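Local coordinates for metallo-beta-lactamase family protein (Staphylococcus aureus, PDB 3R2U) that binds an iron(III) ion in a metallo-beta-lactamase domain and is probably a persulfide dioxygenase-sulfurtransferase, as in related iron proteins that carry a rhodanese-like domain in the same chain, at residues A[30-35]-A[355-360]. Sequence-based numbering, arbitrary orientation.
Sequences FYDKHL and LQLIGY
Leu-35, in the turn that leaves the first strand of the metallo-beta-lactamase fold, packs against Leu-357 and Ile-358, where a Schellman motif ends helix 345-356. Its two methyls reach different partners: CD2 lies 3.7 Å from CG2 of Ile-358, while CD1 is 4.1 Å from CB of Leu-357, the two leucine side chains crossing at about a right angle. Ile-358 meets it with the branch methyl CG2, which stands anti to the carbonyl carbon because CG1 takes the place between N and C (chi1 59°). Beside Leu-35, the CD1 methyl of Leu-357 comes up to a carboxylate oxygen, 3.3 Å from OD2 of Asp-32. The other oxygen, OD1, closes an Asx motif by accepting the backbone N-H of Leu-35, with N 2.7 Å from OD1, on the anti side and 31° out of the carboxylate plane; a weak bond from N of His-34 joins it. Across the interface, O of Leu-355 takes N-H groups of Ile-358 and Tyr-360 from opposite faces of its plane, and Gly-359 has positive phi. Phe-85 touches Leu-35 and the next residue, Ala-86, is backbone-bonded to Leu-357, while Ile-326 of helix 325-329 touches Ile-358. No hydrogen bond crosses between the segments: the contact is aliphatic packing round Leu-35, with one carboxylate oxygen against a methyl at its margin, and is therefore largely apolar and without direction.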
loop_
_atom_site.group_PDB
_atom_site.type_symbol
_atom_site.label_atom_id
_atom_site.label_comp_id
_atom_site.label_asym_id
_atom_site.label_seq_id
_atom_site.Cartn_x
_atom_site.Cartn_y
_atom_site.Cartn_z
ATOM N N PHE A 30 18.405 -10.063 -2.557
ATOM C CA PHE A 30 17.638 -8.934 -1.988
ATOM C C PHE A 30 18.586 -7.759 -1.985
ATOM O O PHE A 30 19.673 -7.847 -1.417
ATOM C CB PHE A 30 17.182 -9.227 -0.543
ATOM C CG PHE A 30 16.257 -10.418 -0.417
ATOM C CD1 PHE A 30 16.759 -11.718 -0.490
ATOM C CD2 PHE A 30 14.901 -10.239 -0.207
ATOM C CE1 PHE A 30 15.905 -12.824 -0.394
ATOM C CE2 PHE A 30 14.042 -11.346 -0.075
ATOM C CZ PHE A 30 14.548 -12.632 -0.177
ATOM N N TYR A 31 18.187 -6.654 -2.601
ATOM C CA TYR A 31 19.055 -5.501 -2.689
ATOM C C TYR A 31 18.418 -4.318 -2.023
ATOM O O TYR A 31 17.281 -3.983 -2.330
ATOM C CB TYR A 31 19.309 -5.133 -4.142
ATOM C CG TYR A 31 20.507 -4.224 -4.304
ATOM C CD1 TYR A 31 21.793 -4.740 -4.112
ATOM C CD2 TYR A 31 20.376 -2.882 -4.650
ATOM C CE1 TYR A 31 22.902 -3.971 -4.252
ATOM C CE2 TYR A 31 21.520 -2.068 -4.801
ATOM C CZ TYR A 31 22.781 -2.647 -4.597
ATOM O OH TYR A 31 23.949 -1.945 -4.713
ATOM N N ASP A 32 19.126 -3.693 -1.098
ATOM C CA ASP A 32 18.606 -2.461 -0.503
ATOM C C ASP A 32 19.253 -1.304 -1.246
ATOM O O ASP A 32 20.470 -1.140 -1.225
ATOM C CB ASP A 32 18.889 -2.355 0.974
ATOM C CG ASP A 32 18.326 -1.064 1.557
ATOM O OD1 ASP A 32 18.829 0.037 1.212
ATOM O OD2 ASP A 32 17.366 -1.150 2.329
ATOM N N LYS A 33 18.448 -0.503 -1.911
ATOM C CA LYS A 33 18.988 0.615 -2.691
ATOM C C LYS A 33 19.709 1.683 -1.840
ATOM O O LYS A 33 20.691 2.293 -2.291
ATOM C CB LYS A 33 17.872 1.257 -3.499
ATOM C CG LYS A 33 16.820 1.970 -2.624
ATOM C CD LYS A 33 15.801 2.724 -3.463
ATOM C CE LYS A 33 14.881 3.557 -2.582
ATOM N NZ LYS A 33 13.936 4.362 -3.384
ATOM N N HIS A 34 19.251 1.917 -0.611
ATOM C CA HIS A 34 19.884 2.950 0.238
ATOM C C HIS A 34 21.229 2.500 0.768
ATOM O O HIS A 34 22.191 3.285 0.846
ATOM C CB HIS A 34 18.984 3.322 1.395
ATOM C CG HIS A 34 17.714 3.968 0.971
ATOM N ND1 HIS A 34 16.495 3.333 1.048
ATOM C CD2 HIS A 34 17.477 5.187 0.426
ATOM C CE1 HIS A 34 15.556 4.151 0.614
ATOM N NE2 HIS A 34 16.126 5.278 0.225
ATOM N N LEU A 35 21.297 1.221 1.106
ATOM C CA LEU A 35 22.515 0.622 1.618
ATOM C C LEU A 35 23.472 0.181 0.509
ATOM O O LEU A 35 24.643 -0.028 0.781
ATOM C CB LEU A 35 22.166 -0.618 2.459
ATOM C CG LEU A 35 21.202 -0.449 3.628
ATOM C CD1 LEU A 35 20.910 -1.814 4.288
ATOM C CD2 LEU A 35 21.751 0.549 4.636
ATOM N N LEU A 355 16.900 4.381 8.568
ATOM C CA LEU A 355 17.901 4.622 9.607
ATOM C C LEU A 355 18.101 3.412 10.514
ATOM O O LEU A 355 19.221 3.161 10.984
ATOM C CB LEU A 355 17.579 5.875 10.403
ATOM C CG LEU A 355 17.793 7.160 9.582
ATOM C CD1 LEU A 355 17.291 8.395 10.349
ATOM C CD2 LEU A 355 19.265 7.336 9.194
ATOM N N GLN A 356 17.029 2.660 10.768
ATOM C CA GLN A 356 17.170 1.452 11.565
ATOM C C GLN A 356 18.048 0.436 10.811
ATOM O O GLN A 356 18.689 -0.419 11.424
ATOM C CB GLN A 356 15.829 0.828 11.910
ATOM C CG GLN A 356 14.908 1.733 12.721
ATOM C CD GLN A 356 13.739 0.968 13.296
ATOM O OE1 GLN A 356 12.664 0.953 12.727
ATOM N NE2 GLN A 356 13.970 0.283 14.393
ATOM N N LEU A 357 18.082 0.529 9.489
ATOM C CA LEU A 357 18.916 -0.371 8.723
ATOM C C LEU A 357 20.414 -0.059 8.908
ATOM O O LEU A 357 21.261 -0.889 8.594
ATOM C CB LEU A 357 18.502 -0.424 7.256
ATOM C CG LEU A 357 17.054 -0.887 7.047
ATOM C CD1 LEU A 357 16.788 -1.111 5.577
ATOM C CD2 LEU A 357 16.711 -2.154 7.859
ATOM N N ILE A 358 20.736 1.127 9.414
ATOM C CA ILE A 358 22.128 1.427 9.793
ATOM C C ILE A 358 22.250 1.495 11.317
ATOM O O ILE A 358 23.143 2.132 11.870
ATOM C CB ILE A 358 22.740 2.671 9.078
ATOM C CG1 ILE A 358 21.954 3.945 9.358
ATOM C CG2 ILE A 358 22.813 2.437 7.585
ATOM C CD1 ILE A 358 22.736 5.205 8.961
ATOM N N GLY A 359 21.349 0.802 12.004
ATOM C CA GLY A 359 21.423 0.672 13.456
ATOM C C GLY A 359 21.099 1.866 14.318
ATOM O O GLY A 359 21.614 1.978 15.459
ATOM N N TYR A 360 20.258 2.761 13.811
ATOM C CA TYR A 360 19.850 3.958 14.560
ATOM C C TYR A 360 18.353 3.856 14.844
ATOM O O TYR A 360 17.541 3.870 13.912
ATOM C CB TYR A 360 20.183 5.247 13.792
ATOM C CG TYR A 360 19.831 6.474 14.584
ATOM C CD1 TYR A 360 20.699 6.973 15.577
ATOM C CD2 TYR A 360 18.617 7.112 14.397
ATOM C CE1 TYR A 360 20.358 8.087 16.320
ATOM C CE2 TYR A 360 18.270 8.220 15.135
ATOM C CZ TYR A 360 19.131 8.697 16.106
ATOM O OH TYR A 360 18.776 9.803 16.836
#